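Local coordinates for protein transketolase (Campylobacter jejuni, PDB 3L84) that belongs to the transketolase family of thiamine diphosphate-binding enzymes, with two domains of the thiamine diphosphate-binding type followed by a C-terminal domain in each of its chains, at residues Pro508-Val513 with Glu574-Gly579. Sequence-based numbering, arbitrary orientation. Where two conformers were deposited one is given.
Sequences PVFGDV and ERLLKG
The guanidinium of R575 lies flat over one face of the F510 ring, the two planes inclined by only 14° and CZ of R575 standing 3.8 Å from the ring centroid. This is a stacked cation-pi pair, displaced so that NH1 of R575 rides above one rim of the ring, 3.3 Å from F510 CD1. The arginine chain shares the same face: its CD sits 3.9 Å from the F510 centroid, close to the ring normal, and adds a CH-pi contact. An anti first torsion (chi1 -180°) and a chain stretched from CG to NE carry R575 away from its helix and across the ring. L576 takes the ring edge instead, its CD1 lying near the ring plane and 3.8 Å from CD2 of F510. No hydrogen bond joins the two segments; flat stacking and apolar packing make the contact. It links the loop leading to strand 518-521, an outermost strand of the mixed five-stranded sheet in the transketolase C-terminal domain, to the end of helix 570-576, which precedes strand 580-584 of that sheet. Farther out, NH2 of R575 forms a salt bridge with E522, a second anchor that should restrain the guanidinium's rotation over the ring. V509 and F510 both bond through their backbones to L519 in a classic beta bulge, which joins the loop to strand 518-521 beside F510. The F510 ring also meets Y572, one helical turn before L576, whose own side chain reaches L519 and V557 in the sheet.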
loop_
_atom_site.group_PDB
_atom_site.type_symbol
_atom_site.label_atom_id
_atom_site.label_comp_id
_atom_site.label_asym_id
_atom_site.label_seq_id
_atom_site.Cartn_x
_atom_site.Cartn_y
_atom_site.Cartn_z
ATOM N N PRO A 508 -13.136 5.855 34.778
ATOM C CA PRO A 508 -13.795 7.014 34.185
ATOM C C PRO A 508 -14.581 7.836 35.222
ATOM O O PRO A 508 -15.204 7.275 36.141
ATOM C CB PRO A 508 -14.754 6.389 33.175
ATOM C CG PRO A 508 -14.169 5.057 32.879
ATOM C CD PRO A 508 -13.559 4.595 34.131
ATOM N N VAL A 509 -14.545 9.158 35.093
ATOM C CA VAL A 509 -15.355 10.118 35.845
ATOM C C VAL A 509 -16.727 10.348 35.197
ATOM O O VAL A 509 -17.744 10.493 35.861
ATOM C CB VAL A 509 -14.609 11.480 35.931
ATOM C CG1 VAL A 509 -15.485 12.556 36.539
ATOM C CG2 VAL A 509 -13.297 11.316 36.701
ATOM N N PHE A 510 -16.749 10.437 33.879
ATOM C CA PHE A 510 -17.982 10.687 33.144
ATOM C C PHE A 510 -17.765 10.148 31.731
ATOM O O PHE A 510 -16.737 10.401 31.123
ATOM C CB PHE A 510 -18.359 12.181 33.118
ATOM C CG PHE A 510 -19.524 12.462 32.228
ATOM C CD1 PHE A 510 -20.802 12.129 32.624
ATOM C CD2 PHE A 510 -19.338 12.973 30.972
ATOM C CE1 PHE A 510 -21.886 12.343 31.771
ATOM C CE2 PHE A 510 -20.411 13.211 30.139
ATOM C CZ PHE A 510 -21.660 12.888 30.531
ATOM N N GLY A 511 -18.735 9.392 31.227
ATOM C CA GLY A 511 -18.621 8.714 29.956
ATOM C C GLY A 511 -17.732 7.492 29.992
ATOM O O GLY A 511 -17.202 7.121 31.060
ATOM N N ASP A 512 -17.559 6.813 28.860
ATOM C CA ASP A 512 -16.682 5.657 28.834
ATOM C C ASP A 512 -16.163 5.471 27.402
ATOM O O ASP A 512 -16.458 6.256 26.499
ATOM C CB ASP A 512 -17.400 4.389 29.383
ATOM C CG ASP A 512 -16.450 3.431 30.106
ATOM O OD1 ASP A 512 -15.260 3.376 29.813
ATOM O OD2 ASP A 512 -16.968 2.743 31.032
ATOM N N VAL A 513 -15.460 4.380 27.175
ATOM C CA VAL A 513 -14.872 4.075 25.883
ATOM C C VAL A 513 -15.934 4.014 24.795
ATOM O O VAL A 513 -15.670 4.456 23.668
ATOM C CB VAL A 513 -14.064 2.759 25.973
ATOM C CG1 VAL A 513 -13.528 2.319 24.605
ATOM C CG2 VAL A 513 -12.871 2.903 26.965
ATOM N N GLU A 574 -19.764 18.893 24.791
ATOM C CA GLU A 574 -19.596 20.150 25.517
ATOM C C GLU A 574 -19.247 19.942 26.978
ATOM O O GLU A 574 -18.562 20.792 27.581
ATOM C CB GLU A 574 -20.860 21.018 25.402
ATOM C CG GLU A 574 -21.017 21.582 24.028
ATOM C CD GLU A 574 -22.241 22.452 23.850
ATOM O OE1 GLU A 574 -23.107 22.489 24.758
ATOM O OE2 GLU A 574 -22.330 23.088 22.775
ATOM N N ARG A 575 -19.723 18.862 27.581
ATOM C CA ARG A 575 -19.306 18.551 28.932
ATOM C C ARG A 575 -17.817 18.223 28.980
ATOM O O ARG A 575 -17.116 18.648 29.893
ATOM C CB ARG A 575 -20.100 17.408 29.519
ATOM C CG ARG A 575 -19.645 17.112 30.928
ATOM C CD ARG A 575 -20.709 16.552 31.811
ATOM N NE ARG A 575 -20.103 16.147 33.067
ATOM C CZ ARG A 575 -20.720 15.417 33.979
ATOM N NH1 ARG A 575 -21.979 15.038 33.784
ATOM N NH2 ARG A 575 -20.062 15.049 35.074
ATOM N N LEU A 576 -17.333 17.446 28.010
ATOM C CA LEU A 576 -15.918 17.089 27.990
ATOM C C LEU A 576 -14.991 18.263 27.707
ATOM O O LEU A 576 -13.940 18.415 28.364
ATOM C CB LEU A 576 -15.636 16.014 26.946
ATOM C CG LEU A 576 -15.799 14.567 27.424
ATOM C CD1 LEU A 576 -17.155 14.276 28.093
ATOM C CD2 LEU A 576 -15.542 13.622 26.259
ATOM N N LEU A 577 -15.353 19.062 26.705
ATOM C CA LEU A 577 -14.438 19.998 26.079
ATOM C C LEU A 577 -14.605 21.398 26.654
ATOM O O LEU A 577 -15.274 22.271 26.069
ATOM C CB LEU A 577 -14.622 19.974 24.551
ATOM C CG LEU A 577 -14.446 18.581 23.881
ATOM C CD1 LEU A 577 -14.810 18.649 22.388
ATOM C CD2 LEU A 577 -13.040 18.027 24.096
ATOM N N LYS A 578 -13.938 21.616 27.768
ATOM C CA LYS A 578 -14.056 22.869 28.502
ATOM C C LYS A 578 -12.830 23.758 28.335
ATOM O O LYS A 578 -11.701 23.270 28.253
ATOM C CB LYS A 578 -14.217 22.569 29.984
ATOM C CG LYS A 578 -15.503 21.866 30.346
ATOM C CD LYS A 578 -16.709 22.687 30.038
ATOM C CE LYS A 578 -17.967 22.061 30.630
ATOM N NZ LYS A 578 -19.116 22.836 30.205
ATOM N N GLY A 579 -13.044 25.061 28.288
ATOM C CA GLY A 579 -11.940 26.009 28.230
ATOM C C GLY A 579 -11.160 25.875 26.950
ATOM O O GLY A 579 -11.738 25.598 25.886
#